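Long-range contacts in protein-glutamine deamidase Cif (Burkholderia pseudomallei, PDB 3GQM), which deamidates a glutamine side chain of host NEDD8 to glutamate, thereby disabling cullin-RING ubiquitin ligases and blocking the host cell cycle: residues Y176-S180 with R191-I196; L32-L37 with F262-Q266. One frame throughout, in Å; residues are numbered along the deposited sequence.

Interaction 1. Residues Y176-S180 with R191-I196; sequences YIIQS and RVEDWI
A papain-like (clan CA) fold here ties an edge strand, and the extended residues that follow it, to a helix beside its catalytic centre. Strand 176-178, at one edge of an antiparallel sheet, continues in extended conformation through Gln179 and Ser180, while 192-196 forms the first turn of a helix. The two short axes run nearly antiparallel, at 166°, and approach to 9.2 Å; the CA atoms of Ser180 and Val192 are 4.4 Å apart, those of Ile178 and Ile196 6.8 Å. Arg191 occupies the N-cap position and turns its side chain away, its NH1 bridging to Asp194 OD2 at 2.8 Å. Val192 faces the strand's extension: its CA donates a C-H...O contact to Gln179 O at 3.4 Å, and its CB lies 3.9 Å from Ser180 CB. Trp195, with chi1 t, directs its indole toward the strand, and more of its surface is covered than of any other residue here. Its NE1 donates a hydrogen bond to Ile177 O, 2.8 Å with an N-H...O angle of 151°. Gln179 (chi1 p, chi2 t) crosses one ring face in a CH-pi contact, CG lying 4.0 Å from the five-ring centroid; its OE1 is hydrogen-bonded to His159 NE2, and its NE2, over the ring face, to Leu233 O. His159, like Gln179, is an inferred active-site residue. Ile196 extends CD1 to 4.2 Å from Ile178 CG2.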
loop_
_atom_site.group_PDB
_atom_site.type_symbol
_atom_site.label_atom_id
_atom_site.label_comp_id
_atom_site.label_asym_id
_atom_site.label_seq_id
_atom_site.Cartn_x
_atom_site.Cartn_y
_atom_site.Cartn_z
ATOM N N TYR A 176 6.061 10.112 -0.811
ATOM C CA TYR A 176 6.279 9.170 0.259
ATOM C C TYR A 176 5.833 7.773 -0.213
ATOM O O TYR A 176 4.938 7.664 -1.070
ATOM C CB TYR A 176 5.419 9.578 1.450
ATOM C CG TYR A 176 5.714 10.988 1.908
ATOM C CD1 TYR A 176 6.785 11.241 2.781
ATOM C CD2 TYR A 176 4.958 12.051 1.463
ATOM C CE1 TYR A 176 7.063 12.520 3.226
ATOM C CE2 TYR A 176 5.240 13.354 1.878
ATOM C CZ TYR A 176 6.289 13.574 2.780
ATOM O OH TYR A 176 6.586 14.852 3.175
ATOM N N ILE A 177 6.444 6.730 0.348
ATOM C CA ILE A 177 6.079 5.350 0.052
ATOM C C ILE A 177 5.173 4.784 1.138
ATOM O O ILE A 177 5.430 4.959 2.327
ATOM C CB ILE A 177 7.345 4.409 -0.101
ATOM C CG1 ILE A 177 8.312 4.996 -1.163
ATOM C CG2 ILE A 177 6.918 2.852 -0.397
ATOM C CD1 ILE A 177 7.704 4.941 -2.574
ATOM N N ILE A 178 4.131 4.079 0.719
ATOM C CA ILE A 178 3.364 3.227 1.624
ATOM C C ILE A 178 3.358 1.799 1.037
ATOM O O ILE A 178 3.040 1.622 -0.128
ATOM C CB ILE A 178 1.928 3.766 1.788
ATOM C CG1 ILE A 178 1.961 5.251 2.177
ATOM C CG2 ILE A 178 1.106 2.939 2.837
ATOM C CD1 ILE A 178 0.562 5.899 2.370
ATOM N N GLN A 179 3.755 0.798 1.817
ATOM C CA GLN A 179 3.787 -0.590 1.312
ATOM C C GLN A 179 3.784 -1.556 2.473
ATOM O O GLN A 179 4.048 -1.163 3.641
ATOM C CB GLN A 179 5.092 -0.812 0.518
ATOM C CG GLN A 179 6.331 -0.852 1.490
ATOM C CD GLN A 179 7.648 -1.206 0.758
ATOM O OE1 GLN A 179 7.648 -1.930 -0.261
ATOM N NE2 GLN A 179 8.774 -0.689 1.281
ATOM N N SER A 180 3.507 -2.827 2.173
ATOM C CA SER A 180 3.929 -3.915 3.059
ATOM C C SER A 180 4.559 -4.916 2.093
ATOM O O SER A 180 4.335 -4.785 0.910
ATOM C CB SER A 180 2.717 -4.567 3.724
ATOM O OG SER A 180 1.856 -5.101 2.717
ATOM N N ARG A 191 6.366 -5.263 7.386
ATOM C CA ARG A 191 4.977 -5.080 7.787
ATOM C C ARG A 191 4.627 -3.621 7.453
ATOM O O ARG A 191 5.482 -2.761 7.585
ATOM C CB ARG A 191 4.853 -5.283 9.315
ATOM C CG ARG A 191 4.919 -6.762 9.741
ATOM C CD ARG A 191 5.218 -6.891 11.235
ATOM N NE ARG A 191 4.103 -6.446 12.057
ATOM C CZ ARG A 191 4.156 -5.493 12.990
ATOM N NH1 ARG A 191 5.287 -4.834 13.242
ATOM N NH2 ARG A 191 3.057 -5.194 13.673
ATOM N N VAL A 192 3.387 -3.341 7.067
ATOM C CA VAL A 192 2.981 -1.928 6.830
ATOM C C VAL A 192 3.211 -1.056 8.103
ATOM O O VAL A 192 3.739 0.060 8.021
ATOM C CB VAL A 192 1.526 -1.810 6.266
ATOM C CG1 VAL A 192 0.437 -2.220 7.339
ATOM C CG2 VAL A 192 1.269 -0.429 5.707
ATOM N N GLU A 193 2.922 -1.620 9.286
ATOM C CA GLU A 193 3.088 -0.843 10.540
ATOM C C GLU A 193 4.524 -0.384 10.738
ATOM O O GLU A 193 4.733 0.747 11.133
ATOM C CB GLU A 193 2.637 -1.631 11.773
ATOM C CG GLU A 193 1.157 -2.063 11.690
ATOM C CD GLU A 193 0.970 -3.485 11.190
ATOM O OE1 GLU A 193 1.714 -3.958 10.298
ATOM O OE2 GLU A 193 0.030 -4.132 11.699
ATOM N N ASP A 194 5.494 -1.279 10.498
ATOM C CA ASP A 194 6.905 -0.967 10.667
ATOM C C ASP A 194 7.317 0.015 9.595
ATOM O O ASP A 194 8.004 0.996 9.875
ATOM C CB ASP A 194 7.770 -2.256 10.619
ATOM C CG ASP A 194 7.543 -3.153 11.843
ATOM O OD1 ASP A 194 7.286 -2.603 12.941
ATOM O OD2 ASP A 194 7.578 -4.391 11.742
ATOM N N TRP A 195 6.897 -0.240 8.358
ATOM C CA TRP A 195 7.242 0.671 7.265
ATOM C C TRP A 195 6.790 2.094 7.575
ATOM O O TRP A 195 7.577 3.070 7.468
ATOM C CB TRP A 195 6.657 0.240 5.913
ATOM C CG TRP A 195 7.074 1.229 4.848
ATOM C CD1 TRP A 195 6.344 2.307 4.380
ATOM C CD2 TRP A 195 8.351 1.315 4.226
ATOM N NE1 TRP A 195 7.087 3.030 3.469
ATOM C CE2 TRP A 195 8.319 2.426 3.343
ATOM C CE3 TRP A 195 9.538 0.559 4.330
ATOM C CZ2 TRP A 195 9.422 2.788 2.569
ATOM C CZ3 TRP A 195 10.618 0.901 3.538
ATOM C CH2 TRP A 195 10.559 2.009 2.669
ATOM N N ILE A 196 5.519 2.220 7.949
ATOM C CA ILE A 196 4.970 3.539 8.255
ATOM C C ILE A 196 5.702 4.141 9.461
ATOM O O ILE A 196 6.098 5.287 9.439
ATOM C CB ILE A 196 3.431 3.479 8.435
ATOM C CG1 ILE A 196 2.790 3.281 7.051
ATOM C CG2 ILE A 196 2.923 4.770 9.184
ATOM C CD1 ILE A 196 1.296 3.010 7.082
#

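Interaction 2. Residues L32-L37 with F262-Q266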
loop_
_atom_site.group_PDB
_atom_site.type_symbol
_atom_site.label_atom_id
_atom_site.label_comp_id
_atom_site.label_asym_id
_atom_site.label_seq_id
_atom_site.Cartn_x
_atom_site.Cartn_y
_atom_site.Cartn_z
ATOM N N LEU A 32 0.445 16.508 10.082
ATOM C CA LEU A 32 -0.875 15.892 10.325
ATOM C C LEU A 32 -0.983 14.488 9.693
ATOM O O LEU A 32 -1.531 13.567 10.277
ATOM C CB LEU A 32 -1.976 16.770 9.733
ATOM C CG LEU A 32 -2.193 18.144 10.418
ATOM C CD1 LEU A 32 -3.138 18.979 9.591
ATOM C CD2 LEU A 32 -2.726 17.944 11.801
ATOM N N ARG A 33 -0.508 14.388 8.457
ATOM C CA ARG A 33 -0.424 13.126 7.698
ATOM C C ARG A 33 0.256 12.104 8.597
ATOM O O ARG A 33 -0.272 10.996 8.861
ATOM C CB ARG A 33 0.400 13.390 6.410
ATOM C CG ARG A 33 0.511 12.221 5.465
ATOM C CD ARG A 33 1.351 12.548 4.194
ATOM N NE ARG A 33 1.560 11.284 3.476
ATOM C CZ ARG A 33 2.468 10.369 3.784
ATOM N NH1 ARG A 33 3.367 10.588 4.751
ATOM N NH2 ARG A 33 2.537 9.250 3.059
ATOM N N LYS A 34 1.397 12.491 9.134
ATOM C CA LYS A 34 2.173 11.576 9.991
ATOM C C LYS A 34 1.373 11.084 11.192
ATOM O O LYS A 34 1.343 9.878 11.502
ATOM C CB LYS A 34 3.496 12.254 10.389
ATOM C CG LYS A 34 4.307 11.506 11.453
ATOM C CD LYS A 34 5.633 12.229 11.585
ATOM C CE LYS A 34 6.324 11.940 12.907
ATOM N NZ LYS A 34 6.878 10.556 12.936
ATOM N N ALA A 35 0.708 12.026 11.870
ATOM C CA ALA A 35 -0.185 11.668 12.957
ATOM C C ALA A 35 -1.388 10.809 12.557
ATOM O O ALA A 35 -1.750 9.931 13.282
ATOM C CB ALA A 35 -0.662 12.944 13.721
ATOM N N THR A 36 -2.031 11.088 11.437
ATOM C CA THR A 36 -3.130 10.249 10.967
ATOM C C THR A 36 -2.623 8.800 10.740
ATOM O O THR A 36 -3.167 7.792 11.282
ATOM C CB THR A 36 -3.719 10.833 9.639
ATOM O OG1 THR A 36 -4.241 12.137 9.875
ATOM C CG2 THR A 36 -4.865 9.974 9.054
ATOM N N LEU A 37 -1.546 8.687 9.969
ATOM C CA LEU A 37 -0.979 7.369 9.687
ATOM C C LEU A 37 -0.607 6.686 11.000
ATOM O O LEU A 37 -0.940 5.531 11.166
ATOM C CB LEU A 37 0.202 7.461 8.714
ATOM C CG LEU A 37 -0.173 7.828 7.265
ATOM C CD1 LEU A 37 1.080 8.238 6.456
ATOM C CD2 LEU A 37 -0.984 6.752 6.518
ATOM N N PHE A 262 -7.354 15.637 1.234
ATOM C CA PHE A 262 -6.696 15.349 2.510
ATOM C C PHE A 262 -7.571 15.229 3.762
ATOM O O PHE A 262 -7.329 14.377 4.629
ATOM C CB PHE A 262 -5.549 16.339 2.761
ATOM C CG PHE A 262 -4.756 16.010 3.965
ATOM C CD1 PHE A 262 -3.829 14.952 3.922
ATOM C CD2 PHE A 262 -4.947 16.730 5.155
ATOM C CE1 PHE A 262 -3.101 14.604 5.058
ATOM C CE2 PHE A 262 -4.227 16.413 6.303
ATOM C CZ PHE A 262 -3.297 15.355 6.269
ATOM N N ARG A 263 -8.545 16.107 3.911
ATOM C CA ARG A 263 -9.429 16.022 5.101
ATOM C C ARG A 263 -10.310 14.793 5.053
ATOM O O ARG A 263 -10.631 14.230 6.090
ATOM C CB ARG A 263 -10.346 17.259 5.232
ATOM C CG ARG A 263 -9.595 18.541 5.603
ATOM C CD ARG A 263 -10.638 19.644 5.972
ATOM N NE ARG A 263 -10.026 20.956 6.148
ATOM C CZ ARG A 263 -9.245 21.271 7.187
ATOM N NH1 ARG A 263 -8.729 22.486 7.270
ATOM N NH2 ARG A 263 -8.990 20.373 8.138
ATOM N N GLN A 264 -10.715 14.390 3.857
ATOM C CA GLN A 264 -11.547 13.143 3.710
ATOM C C GLN A 264 -10.741 11.949 4.141
ATOM O O GLN A 264 -11.256 11.094 4.905
ATOM C CB GLN A 264 -12.044 12.939 2.264
ATOM C CG GLN A 264 -13.193 11.935 2.168
ATOM C CD GLN A 264 -14.318 12.232 3.185
ATOM O OE1 GLN A 264 -14.797 13.347 3.291
ATOM N NE2 GLN A 264 -14.701 11.240 3.944
ATOM N N PHE A 265 -9.462 11.918 3.694
ATOM C CA PHE A 265 -8.505 10.882 4.145
ATOM C C PHE A 265 -8.421 10.779 5.687
ATOM O O PHE A 265 -8.532 9.690 6.284
ATOM C CB PHE A 265 -7.100 11.121 3.538
ATOM C CG PHE A 265 -5.996 10.223 4.125
ATOM C CD1 PHE A 265 -6.242 8.892 4.467
ATOM C CD2 PHE A 265 -4.705 10.713 4.293
ATOM C CE1 PHE A 265 -5.255 8.095 5.026
ATOM C CE2 PHE A 265 -3.690 9.910 4.842
ATOM C CZ PHE A 265 -3.957 8.597 5.198
ATOM N N GLN A 266 -8.188 11.923 6.314
ATOM C CA GLN A 266 -8.103 12.009 7.776
ATOM C C GLN A 266 -9.391 11.521 8.366
ATOM O O GLN A 266 -9.401 10.750 9.304
ATOM C CB GLN A 266 -7.902 13.454 8.195
ATOM C CG GLN A 266 -6.546 14.011 7.851
ATOM C CD GLN A 266 -6.386 15.375 8.492
ATOM O OE1 GLN A 266 -7.012 16.344 8.074
ATOM N NE2 GLN A 266 -5.568 15.450 9.511
#
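Phe262 slides its ring edge under the first turn of segment 32-37, CZ lying 3.7 Å from Arg33 N and 4.0 Å from Leu32 CB. One turn on, Phe265 takes Thr36 CG2 over a ring face, 4.2 Å from its CZ, and meets Leu37 CD2 at its edge, 3.7 Å from the same CZ. The two short helical segments run roughly parallel, at 24°, their axes 10.9 Å apart at closest approach, so aromatic side chains fill the gap between them. On the more exposed side, Gln266 places NE2 3.8 Å from Leu32 CB and 3.6 Å from Thr36 OG1; this hydroxyl hydrogen-bonds back to Leu32 O at 3.1 Å. Arg33 packs its CB 3.9 Å from Phe262 CE1, yet carries its charge to Asp164 on the sheet. This is plain helix-helix packing, joining the N-terminal helix 29-42 to the C-terminal helix 262-273. With no hydrogen bonds or salt bridges between the two segments, the contact rests on apolar and van der Waals packing.

Along the chain, interaction 1 is nested inside the loop closed by interaction 2, which brings the first and last helices of the modelled chain together. The two centres lie 15 Å apart, and helix 29-42, one side of interaction 2, also touches interaction 1: Arg33 NH2 packs 3.3 Å from Tyr176 CB, with a cation-pi contact to the Tyr176 ring, and Leu37 CB lies 3.9 Å from Ile196 CG2. Strand 176-178 of interaction 1 is one edge of the sheet, and strand 253-260, the other edge, leads into helix 262-273 of interaction 2. Interaction 1 holds the inferred active-site residue Gln179, whereas interaction 2 is packing of terminal helices, where the Arg33 side chain is about 11 Å from that of Gln179.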